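Local coordinates for protein DNA ligase (Alteromonas mediterranea, PDB 6GDR) that probably seals breaks in the DNA backbone as a minimal ATP-dependent ligase of the Lig E type, and is seen here with bound DNA and AMP, at residues L47-R50 with N51-I55. Residues are numbered along the deposited sequence; the frame is centred on the assembly and turned at random.
Sequences LRTR and NNNKI. With AMP (adenosine monophosphate), chain G; nucleotides of chain B.
T49 and N53 face each other across a tight reversal of the chain, and following T49 outward from CB shows how one short side chain can brace a turn and grip DNA together. Its CB lies 3.4 Å from OP1 of DC9 of chain B. With OG1 set between the backbone N and the carbonyl carbon (chi1 66°), OG1 of T49 donates to OP1 of DC9 of chain B at 2.8 Å and accepts the backbone N-H of N53. The methyl CG2, on the other branch, touches N53 O and packs on I55, with 3.6 Å between T49 CG2 and I55 CG1. Backbone bonds close the loop: N52 N donates to T49 O, completing a type I turn from T49 to N52, and T49 N gives a 3.0 Å bond to N53 O. Further back, I55 N donates to L47 O. R48 reaches N52 O through NH1, weakly; its NH2 is salt-bridged to E46.

At the head of the turn the backbone N and, weakly, ND2 of N51 hold the two phosphate oxygens of DC9 of chain B. The R50 side chain leaves with CG trans to N (chi1 -177°) and then bends at chi3, which brings its guanidinium between the DNA and AMP. NE and NH2 of R50 donate to OP2 of DC10 of chain B at the guanidinium edge, NH1 donates to AMP O3' at 2.9 Å, and NH2 adds a weak bond to that same O3'. Were an alanine here, the DC10 phosphate and the AMP ribose hydroxyl would probably both lose this shared cationic partner. In the nucleotidyltransferase domain of this ligase, a turn following edge strand 47-48 thus joins the AMP pocket to the phosphate backbone of the bound DNA.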
loop_
_atom_site.group_PDB
_atom_site.type_symbol
_atom_site.label_atom_id
_atom_site.label_comp_id
_atom_site.label_asym_id
_atom_site.label_seq_id
_atom_site.Cartn_x
_atom_site.Cartn_y
_atom_site.Cartn_z
ATOM N N LEU D 47 -16.724 -6.057 7.902
ATOM C CA LEU D 47 -15.441 -5.642 7.354
ATOM C C LEU D 47 -14.322 -5.999 8.325
ATOM O O LEU D 47 -14.496 -5.947 9.545
ATOM C CB LEU D 47 -15.418 -4.137 7.085
ATOM C CG LEU D 47 -16.228 -3.624 5.896
ATOM C CD1 LEU D 47 -16.370 -2.112 5.979
ATOM C CD2 LEU D 47 -15.572 -4.029 4.585
ATOM N N ARG D 48 -13.163 -6.353 7.773
ATOM C CA ARG D 48 -12.022 -6.726 8.596
ATOM C C ARG D 48 -10.731 -6.362 7.877
ATOM O O ARG D 48 -10.664 -6.371 6.645
ATOM C CB ARG D 48 -12.042 -8.220 8.936
ATOM C CG ARG D 48 -13.211 -8.623 9.816
ATOM C CD ARG D 48 -13.022 -10.008 10.400
ATOM N NE ARG D 48 -14.035 -10.314 11.408
ATOM C CZ ARG D 48 -13.929 -10.025 12.704
ATOM N NH1 ARG D 48 -12.850 -9.416 13.177
ATOM N NH2 ARG D 48 -14.912 -10.347 13.533
ATOM N N THR D 49 -9.705 -6.055 8.667
ATOM C CA THR D 49 -8.431 -5.593 8.141
ATOM C C THR D 49 -7.619 -6.764 7.586
ATOM O O THR D 49 -8.072 -7.911 7.543
ATOM C CB THR D 49 -7.641 -4.870 9.229
ATOM O OG1 THR D 49 -7.287 -5.797 10.263
ATOM C CG2 THR D 49 -8.460 -3.739 9.832
ATOM N N ARG D 50 -6.391 -6.463 7.159
ATOM C CA ARG D 50 -5.514 -7.491 6.608
ATOM C C ARG D 50 -5.365 -8.664 7.567
ATOM O O ARG D 50 -5.353 -9.826 7.145
ATOM C CB ARG D 50 -4.142 -6.892 6.292
ATOM C CG ARG D 50 -3.167 -7.866 5.635
ATOM C CD ARG D 50 -1.752 -7.315 5.634
ATOM N NE ARG D 50 -1.691 -5.957 5.100
ATOM C CZ ARG D 50 -1.640 -5.654 3.806
ATOM N NH1 ARG D 50 -1.646 -6.613 2.890
ATOM N NH2 ARG D 50 -1.587 -4.386 3.428
ATOM N N ASN D 51 -5.247 -8.378 8.862
ATOM C CA ASN D 51 -5.039 -9.401 9.879
ATOM C C ASN D 51 -6.299 -9.647 10.704
ATOM O O ASN D 51 -6.221 -10.061 11.863
ATOM C CB ASN D 51 -3.865 -9.019 10.776
ATOM C CG ASN D 51 -2.552 -8.971 10.017
ATOM O OD1 ASN D 51 -2.299 -9.800 9.142
ATOM N ND2 ASN D 51 -1.712 -7.996 10.344
ATOM N N ASN D 52 -7.466 -9.377 10.117
ATOM C CA ASN D 52 -8.751 -9.821 10.653
ATOM C C ASN D 52 -9.135 -9.099 11.942
ATOM O O ASN D 52 -9.840 -9.657 12.785
ATOM C CB ASN D 52 -8.760 -11.336 10.875
ATOM C CG ASN D 52 -8.507 -12.111 9.596
ATOM O OD1 ASN D 52 -7.594 -12.934 9.523
ATOM N ND2 ASN D 52 -9.320 -11.849 8.578
ATOM N N ASN D 53 -8.685 -7.860 12.111
ATOM C CA ASN D 53 -9.229 -7.000 13.151
ATOM C C ASN D 53 -10.522 -6.378 12.641
ATOM O O ASN D 53 -10.571 -5.866 11.518
ATOM C CB ASN D 53 -8.226 -5.913 13.535
ATOM C CG ASN D 53 -6.940 -6.481 14.101
ATOM O OD1 ASN D 53 -6.547 -7.602 13.778
ATOM N ND2 ASN D 53 -6.278 -5.708 14.952
ATOM N N LYS D 54 -11.574 -6.438 13.454
ATOM C CA LYS D 54 -12.862 -5.918 13.020
ATOM C C LYS D 54 -12.764 -4.426 12.739
ATOM O O LYS D 54 -12.169 -3.669 13.513
ATOM C CB LYS D 54 -13.940 -6.183 14.074
ATOM C CG LYS D 54 -15.315 -5.659 13.663
ATOM C CD LYS D 54 -16.383 -5.919 14.710
ATOM C CE LYS D 54 -17.726 -5.373 14.243
ATOM N NZ LYS D 54 -18.818 -5.608 15.226
ATOM N N ILE D 55 -13.345 -4.007 11.622
ATOM C CA ILE D 55 -13.483 -2.594 11.295
ATOM C C ILE D 55 -14.867 -2.153 11.754
ATOM O O ILE D 55 -15.879 -2.744 11.360
ATOM C CB ILE D 55 -13.285 -2.347 9.791
ATOM C CG1 ILE D 55 -11.868 -2.760 9.376
ATOM C CG2 ILE D 55 -13.538 -0.883 9.449
ATOM C CD1 ILE D 55 -11.618 -2.733 7.879
HETATM P P AMP G . 1.802 -3.281 0.058
HETATM O O1P AMP G . 1.115 -1.956 -0.175
HETATM O O2P AMP G . 3.262 -3.419 -0.303
HETATM O "O5'" AMP G . 0.976 -4.412 -0.735
HETATM C "C5'" AMP G . -0.039 -4.020 -1.654
HETATM C "C4'" AMP G . -1.292 -3.589 -0.896
HETATM O "O4'" AMP G . -1.873 -2.444 -1.526
HETATM C "C3'" AMP G . -2.372 -4.656 -0.813
HETATM O "O3'" AMP G . -2.495 -5.118 0.536
HETATM C "C2'" AMP G . -3.647 -3.986 -1.285
HETATM O "O2'" AMP G . -4.697 -4.128 -0.327
HETATM C "C1'" AMP G . -3.301 -2.511 -1.458
HETATM N N9 AMP G . -3.877 -1.833 -2.651
HETATM C C8 AMP G . -4.175 -0.519 -2.661
HETATM N N7 AMP G . -4.684 -0.140 -3.860
HETATM C C5 AMP G . -4.720 -1.229 -4.643
HETATM C C6 AMP G . -5.147 -1.520 -6.030
HETATM N N6 AMP G . -5.641 -0.538 -6.814
HETATM N N1 AMP G . -5.025 -2.785 -6.480
HETATM C C2 AMP G . -4.532 -3.768 -5.704
HETATM N N3 AMP G . -4.125 -3.568 -4.435
HETATM C C4 AMP G . -4.193 -2.348 -3.849
ATOM P P DC B 9 -3.388 -4.781 10.980
ATOM O OP1 DC B 9 -4.456 -5.582 10.284
ATOM O OP2 DC B 9 -2.016 -5.323 10.687
ATOM O "O5'" DC B 9 -3.481 -3.258 10.605
ATOM C "C5'" DC B 9 -4.202 -2.889 9.452
ATOM C "C4'" DC B 9 -4.073 -1.376 9.256
ATOM O "O4'" DC B 9 -3.602 -0.805 10.311
ATOM C "C3'" DC B 9 -3.010 -1.090 8.140
ATOM O "O3'" DC B 9 -3.610 -1.084 6.956
ATOM C "C2'" DC B 9 -2.459 0.297 8.519
ATOM C "C1'" DC B 9 -2.490 0.299 9.835
ATOM N N1 DC B 9 -1.239 -0.042 10.351
ATOM C C2 DC B 9 -0.234 0.987 10.551
ATOM O O2 DC B 9 -0.481 2.145 10.267
ATOM N N3 DC B 9 1.079 0.630 11.094
ATOM C C4 DC B 9 1.384 -0.708 11.427
ATOM N N4 DC B 9 2.657 -1.028 11.950
ATOM C C5 DC B 9 0.369 -1.759 11.227
ATOM C C6 DC B 9 -0.938 -1.405 10.686
ATOM P P DC B 10 -2.979 -1.901 5.724
ATOM O OP1 DC B 10 -4.004 -1.941 4.659
ATOM O OP2 DC B 10 -2.416 -3.166 6.248
ATOM O "O5'" DC B 10 -1.773 -0.968 5.238
ATOM C "C5'" DC B 10 -2.059 0.334 4.755
ATOM C "C4'" DC B 10 -0.818 1.207 4.738
ATOM O "O4'" DC B 10 -0.287 1.343 6.079
ATOM C "C3'" DC B 10 0.345 0.669 3.930
ATOM O "O3'" DC B 10 0.177 0.939 2.542
ATOM C "C2'" DC B 10 1.520 1.426 4.537
ATOM C "C1'" DC B 10 1.113 1.585 6.007
ATOM N N1 DC B 10 1.815 0.639 6.919
ATOM C C2 DC B 10 3.020 1.021 7.519
ATOM O O2 DC B 10 3.477 2.147 7.293
ATOM N N3 DC B 10 3.651 0.146 8.338
ATOM C C4 DC B 10 3.127 -1.060 8.558
ATOM N N4 DC B 10 3.788 -1.888 9.372
ATOM C C5 DC B 10 1.903 -1.470 7.952
ATOM C C6 DC B 10 1.289 -0.597 7.146
HETATM O O HOH W 1 -17.274 -4.384 10.092
#